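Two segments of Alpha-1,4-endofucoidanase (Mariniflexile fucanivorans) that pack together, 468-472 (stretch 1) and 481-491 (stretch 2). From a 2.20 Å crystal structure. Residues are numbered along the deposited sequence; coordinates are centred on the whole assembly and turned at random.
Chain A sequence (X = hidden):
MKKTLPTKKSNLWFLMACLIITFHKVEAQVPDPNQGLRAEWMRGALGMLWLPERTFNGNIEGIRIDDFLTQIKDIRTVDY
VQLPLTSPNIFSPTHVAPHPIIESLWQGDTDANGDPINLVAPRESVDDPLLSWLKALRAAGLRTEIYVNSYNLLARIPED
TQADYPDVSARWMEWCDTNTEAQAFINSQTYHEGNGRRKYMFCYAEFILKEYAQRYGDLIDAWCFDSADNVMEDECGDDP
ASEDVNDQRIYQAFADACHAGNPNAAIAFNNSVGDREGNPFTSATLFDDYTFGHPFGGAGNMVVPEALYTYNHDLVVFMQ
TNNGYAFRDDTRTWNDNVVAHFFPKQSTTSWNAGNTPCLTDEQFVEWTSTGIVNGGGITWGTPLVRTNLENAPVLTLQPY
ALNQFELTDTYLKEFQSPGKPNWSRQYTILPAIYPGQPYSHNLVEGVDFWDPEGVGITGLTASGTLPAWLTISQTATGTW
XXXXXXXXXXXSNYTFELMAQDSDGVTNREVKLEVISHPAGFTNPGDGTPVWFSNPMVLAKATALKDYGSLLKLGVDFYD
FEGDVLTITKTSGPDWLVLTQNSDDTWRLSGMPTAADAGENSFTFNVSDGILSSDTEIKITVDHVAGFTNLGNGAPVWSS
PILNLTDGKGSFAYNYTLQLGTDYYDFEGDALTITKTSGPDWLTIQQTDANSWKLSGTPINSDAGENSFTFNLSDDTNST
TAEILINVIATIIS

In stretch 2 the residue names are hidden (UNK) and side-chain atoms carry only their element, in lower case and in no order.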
# COMPACT_ATOMS: atom_id res chain seq x y z
N ALA A 468 -33.69 -17.56 13.41
CA ALA A 468 -35.08 -17.90 13.19
C ALA A 468 -35.71 -16.89 12.22
O ALA A 468 -36.68 -17.21 11.53
CB ALA A 468 -35.82 -17.92 14.50
N TRP A 469 -35.12 -15.68 12.18
CA TRP A 469 -35.65 -14.56 11.41
C TRP A 469 -35.23 -14.61 9.94
O TRP A 469 -35.79 -13.87 9.13
CB TRP A 469 -35.30 -13.22 12.07
CG TRP A 469 -33.85 -13.03 12.40
CD1 TRP A 469 -33.26 -13.20 13.62
CD2 TRP A 469 -32.80 -12.58 11.52
NE1 TRP A 469 -31.92 -12.90 13.56
CE2 TRP A 469 -31.61 -12.51 12.28
CE3 TRP A 469 -32.75 -12.22 10.16
CZ2 TRP A 469 -30.39 -12.12 11.72
CZ3 TRP A 469 -31.55 -11.83 9.61
CH2 TRP A 469 -30.38 -11.79 10.39
N LEU A 470 -34.28 -15.49 9.59
CA LEU A 470 -33.66 -15.52 8.27
C LEU A 470 -34.45 -16.42 7.32
O LEU A 470 -34.77 -17.56 7.65
CB LEU A 470 -32.20 -15.98 8.41
CG LEU A 470 -31.33 -15.83 7.16
CD1 LEU A 470 -30.94 -14.37 6.92
CD2 LEU A 470 -30.09 -16.70 7.26
N THR A 471 -34.79 -15.87 6.15
CA THR A 471 -35.32 -16.62 5.02
C THR A 471 -34.27 -16.66 3.91
O THR A 471 -33.50 -15.71 3.72
CB THR A 471 -36.68 -16.06 4.55
OG1 THR A 471 -37.64 -16.10 5.60
CG2 THR A 471 -37.25 -16.79 3.35
N ILE A 472 -34.23 -17.78 3.18
CA ILE A 472 -33.37 -17.97 2.02
C ILE A 472 -34.27 -18.27 0.82
O ILE A 472 -34.87 -19.34 0.73
CB ILE A 472 -32.34 -19.09 2.28
CG1 ILE A 472 -31.35 -18.69 3.38
CG2 ILE A 472 -31.63 -19.47 0.98
CD1 ILE A 472 -30.29 -19.73 3.69
N UNK A 481 -31.32 -14.83 -1.99
CA UNK A 481 -31.32 -13.73 -1.04
C UNK A 481 -31.49 -14.28 0.37
O UNK A 481 -32.36 -15.10 0.63
o UNK A 481 -32.27 -12.37 -2.74
c UNK A 481 -32.44 -12.73 -1.37
c UNK A 481 -32.42 -11.49 -0.50
N UNK A 482 -30.59 -13.83 1.25
CA UNK A 482 -30.70 -14.01 2.68
C UNK A 482 -31.33 -12.73 3.23
O UNK A 482 -30.76 -11.65 3.09
c UNK A 482 -27.34 -15.61 3.90
c UNK A 482 -28.72 -15.60 3.27
c UNK A 482 -28.69 -16.23 1.88
c UNK A 482 -29.28 -14.18 3.24
N UNK A 483 -32.53 -12.87 3.81
CA UNK A 483 -33.25 -11.70 4.29
C UNK A 483 -34.12 -12.03 5.50
O UNK A 483 -34.40 -13.20 5.78
o UNK A 483 -35.15 -11.80 2.78
c UNK A 483 -34.04 -11.02 3.18
N UNK A 484 -34.53 -10.96 6.18
CA UNK A 484 -35.31 -10.99 7.40
C UNK A 484 -35.06 -9.72 8.20
O UNK A 484 -34.36 -8.83 7.74
N UNK A 485 -35.66 -9.64 9.40
CA UNK A 485 -35.36 -8.56 10.32
C UNK A 485 -35.00 -9.16 11.68
O UNK A 485 -35.85 -9.77 12.33
c UNK A 485 -36.23 -6.42 11.38
c UNK A 485 -36.51 -7.56 10.42
o UNK A 485 -36.73 -7.03 9.11
N UNK A 486 -33.74 -9.01 12.15
CA UNK A 486 -33.38 -9.39 13.51
C UNK A 486 -34.17 -8.48 14.46
O UNK A 486 -34.35 -7.30 14.17
c UNK A 486 -32.60 -8.45 11.40
c UNK A 486 -31.88 -9.08 13.60
c UNK A 486 -31.64 -8.06 12.50
N UNK A 487 -34.69 -9.01 15.60
CA UNK A 487 -35.25 -8.16 16.65
C UNK A 487 -34.16 -7.30 17.29
O UNK A 487 -32.98 -7.58 17.12
c UNK A 487 -35.03 -10.45 17.41
c UNK A 487 -35.81 -9.17 17.67
c UNK A 487 -34.77 -10.44 15.92
N UNK A 488 -34.60 -6.26 18.02
CA UNK A 488 -33.72 -5.32 18.70
C UNK A 488 -32.88 -6.06 19.74
O UNK A 488 -31.77 -5.64 20.06
c UNK A 488 -33.62 -3.12 19.98
c UNK A 488 -35.49 -3.51 18.37
c UNK A 488 -34.52 -4.16 19.35
N UNK A 489 -33.41 -7.18 20.24
CA UNK A 489 -32.80 -7.95 21.32
C UNK A 489 -31.78 -8.97 20.80
O UNK A 489 -31.17 -9.68 21.59
c UNK A 489 -33.87 -8.63 22.16
o UNK A 489 -34.81 -9.30 21.33
N UNK A 490 -31.61 -9.04 19.46
CA UNK A 490 -30.65 -9.94 18.84
C UNK A 490 -29.24 -9.49 19.19
O UNK A 490 -28.87 -8.34 18.96
c UNK A 490 -29.81 -12.32 16.73
o UNK A 490 -29.09 -12.83 17.61
c UNK A 490 -29.79 -10.81 16.58
o UNK A 490 -30.55 -12.98 15.97
c UNK A 490 -30.89 -10.05 17.33
N UNK A 491 -28.45 -10.42 19.74
CA UNK A 491 -27.13 -10.13 20.27
C UNK A 491 -26.22 -11.35 20.10
O UNK A 491 -25.13 -11.40 20.68
c UNK A 491 -27.24 -9.73 21.72
O HOH W 1 -37.14 -13.85 6.78
O HOH W 2 -37.97 -11.39 9.68

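Position 481 carries three side-chain atoms, one carbon bearing an oxygen and a second carbon: the branched hydroxyl of threonine. Thr-481 sets its side chain sideways and meets stretch 1 through its backbone, its O lying 3.3 Å from Ile-472 CA in a CA-H...O contact.

Position 482 has four carbons forked at the second, and it pairs with Ile-472 across the antiparallel strands, side chains on the same face. This is leucine. Leu-482 CD1 sits 3.9 Å from Ile-472 CG1, while its CB lies 4.0 Å from Leu-470 CD1, so one residue packs against two.

At 483 there is one carbon and then one oxygen, which is serine. Ser-483 shares the other face of the sheet with Thr-471, and the backbones hold the pair: Thr-471 N donates to Ser-483 O at 2.7 Å, nearly straight, and Ser-483 N returns the bond to Thr-471 O at 3.0 Å.

Position 484 has no side-chain atoms, hence glycine. An ideal CB on Gly-484 would fall 2.0 Å from Trp-469 O, a clash; its absence lets Gly-484 CA approach that oxygen to 3.4 Å. The phi/psi of 155/-176 is also one that glycine adopts readily.

Position 485 shows one carbon carrying an oxygen and a carbon, pointing away from stretch 1: threonine. The backbone of Thr-485 makes the contact, its O 3.5 Å from Trp-469 CB, and a water links Thr-485 N to Trp-469 O, weakly at the latter.

Three carbons at 486 close a ring onto the backbone N, making proline. Pro-486 lies over the indole face, its CA 3.6 Å from the centroid of the Trp-469 five-membered ring and almost exactly on the ring normal.

The same closed ring at 487 gives a second proline; Pro-487 CD reaches Trp-469 CD1 at 3.9 Å.

Position 488, one carbon carrying two more, is valine; 489, one carbon then one oxygen, is serine. Neither touches stretch 1, but both lie within a type I turn that starts at Pro-487.

The turn ends at 490, where three carbons finish in two oxygens: glutamate. Glu-490 OE1 accepts a 2.8 Å hydrogen bond from Trp-469 NE1 at the ring edge.

Position 491, a single carbon out of reach, is alanine.

The contact thus joins two modules. A short antiparallel pairing sets the register, and beyond it Trp-469 is gripped by proline over one face and carboxylate at its edge, with glycine making room at the junction.

Stretch 2 481-491: TLSGTPPVSEA
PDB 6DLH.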